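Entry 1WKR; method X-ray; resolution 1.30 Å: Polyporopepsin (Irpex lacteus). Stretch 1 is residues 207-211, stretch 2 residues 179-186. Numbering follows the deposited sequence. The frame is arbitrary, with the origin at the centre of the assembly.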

# COMPACT_ATOMS: atom_id res chain seq x y z
N THR A 207 2.30 -19.58 -0.38
CA THR A 207 1.30 -19.27 0.67
C THR A 207 0.57 -17.98 0.30
O THR A 207 0.90 -17.32 -0.69
CB THR A 207 2.01 -19.14 2.03
OG1 THR A 207 1.03 -19.14 3.05
CG2 THR A 207 2.89 -17.84 2.15
N ALA A 208 -0.39 -17.61 1.13
CA ALA A 208 -1.22 -16.45 0.89
C ALA A 208 -0.71 -15.24 1.68
O ALA A 208 -0.21 -15.38 2.80
CB ALA A 208 -2.69 -16.76 1.31
N GLY A 209 -0.96 -14.05 1.12
CA GLY A 209 -0.60 -12.77 1.75
C GLY A 209 -1.18 -11.65 0.93
O GLY A 209 -2.05 -11.91 0.07
N ILE A 210 -0.79 -10.42 1.20
CA ILE A 210 -1.45 -9.29 0.56
C ILE A 210 -0.48 -8.31 -0.04
O ILE A 210 0.71 -8.31 0.29
CB ILE A 210 -2.42 -8.57 1.54
CG1 ILE A 210 -1.66 -7.73 2.59
CG2 ILE A 210 -3.36 -9.58 2.21
CD1 ILE A 210 -2.55 -6.84 3.46
N VAL A 211 -0.99 -7.50 -0.96
CA VAL A 211 -0.23 -6.40 -1.61
C VAL A 211 -0.80 -5.12 -1.08
O VAL A 211 -2.00 -4.83 -1.28
CB VAL A 211 -0.35 -6.53 -3.14
CG1 VAL A 211 0.45 -5.40 -3.79
CG2 VAL A 211 0.11 -7.89 -3.63
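Stretch 2 (179-186) ITSTSPAS

A loop can settle on a β-strand without a single hydrogen bond between them, and small side chains leave room for the two backbones to come close; residues 179-186 of polyporopepsin, lying on the strand 207-211, are a compact example. The strand is extended throughout. The loop is not: it turns after Thr180, passes through a cis peptide bond before Pro184 and enters a 3-10 segment at Ala185, so it touches the strand at separate points rather than pairing with it along its length. The backbones come nearest at Gly209 and Ala185, whose CA atoms are 5.3 Å apart.

Ala208 is the centre of the contact. The CA-to-CB bond of Ala208 points toward the loop, and CB of Ala208 meets three residues: CG2 of Thr182 at 3.7 Å, CB of Ala185 at 3.9 Å and OG1 of Thr180 at 3.9 Å. The two threonines adopt different rotamers. Thr180 is t, and its OG1 accepts a nearly straight hydrogen bond from N of Thr182 (3.1 Å, 168°), which ties the turn together while the same oxygen rests against the alanine methyl. Thr182 is m, and its CG2 and CB both lie 3.7 Å from CB of Ala208. A backbone hydrogen bond from N of Ser186 to O of Thr182, 2.9 Å long, closes the next turn, and Ala185 within it directs its CB toward the strand.

CB of Ala185 also packs against the strand backbone, 3.6 Å from O of Gly209. Beyond it, Ile210 points its CA-to-CB bond sideways; with chi1 p and chi2 t, its CG2 branch still comes within 4.1 Å of CB of Ala185, whereas CD1 of Ile210 has no atom of the loop within 6 Å. Ser181 and Ser183 turn away from the strand, as does Thr207 from the loop. Just 193 Å² is buried, summed over both sides, mostly by the two alanines.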

# COMPACT_ATOMS: atom_id res chain seq x y z
N ILE A 179 -7.33 -13.24 -7.11
CA ILE A 179 -7.31 -13.07 -5.69
C ILE A 179 -7.36 -14.43 -5.02
O ILE A 179 -8.14 -15.31 -5.42
CB ILE A 179 -8.47 -12.15 -5.20
CG1 ILE A 179 -8.30 -10.78 -5.80
CG2 ILE A 179 -8.48 -12.10 -3.66
CD1 ILE A 179 -6.91 -10.13 -5.78
N THR A 180 -6.53 -14.66 -4.01
CA THR A 180 -6.43 -15.97 -3.36
C THR A 180 -7.77 -16.35 -2.71
O THR A 180 -8.55 -15.52 -2.25
CB THR A 180 -5.34 -15.87 -2.26
OG1 THR A 180 -5.23 -17.17 -1.66
CG2 THR A 180 -5.65 -14.89 -1.18
N SER A 181 -7.96 -17.67 -2.71
CA SER A 181 -9.12 -18.25 -2.02
C SER A 181 -8.88 -18.39 -0.54
O SER A 181 -9.84 -18.69 0.22
CB SER A 181 -9.44 -19.67 -2.57
OG SER A 181 -8.38 -20.54 -2.25
N THR A 182 -7.68 -18.20 -0.06
CA THR A 182 -7.30 -18.43 1.33
C THR A 182 -7.62 -17.26 2.18
O THR A 182 -7.23 -16.09 1.82
CB THR A 182 -5.81 -18.76 1.41
OG1 THR A 182 -5.62 -20.04 0.77
CG2 THR A 182 -5.34 -18.84 2.81
N SER A 183 -8.34 -17.41 3.27
CA SER A 183 -8.68 -16.40 4.20
C SER A 183 -7.66 -16.27 5.35
O SER A 183 -7.09 -17.35 5.73
CB SER A 183 -10.12 -16.70 4.79
OG SER A 183 -10.58 -15.57 5.67
N PRO A 184 -7.38 -15.15 5.93
CA PRO A 184 -8.06 -13.85 5.64
C PRO A 184 -7.42 -13.02 4.53
O PRO A 184 -7.96 -11.93 4.25
CB PRO A 184 -7.96 -13.12 6.98
CG PRO A 184 -6.66 -13.62 7.60
CD PRO A 184 -6.52 -15.04 7.12
N ALA A 185 -6.32 -13.47 3.89
CA ALA A 185 -5.76 -12.67 2.78
C ALA A 185 -6.76 -12.37 1.71
O ALA A 185 -6.71 -11.31 1.09
CB ALA A 185 -4.60 -13.45 2.15
N SER A 186 -7.75 -13.26 1.50
CA SER A 186 -8.78 -13.09 0.48
C SER A 186 -9.65 -11.85 0.69
O SER A 186 -10.31 -11.44 -0.31
CB SER A 186 -9.66 -14.34 0.43
OG SER A 186 -10.32 -14.48 1.72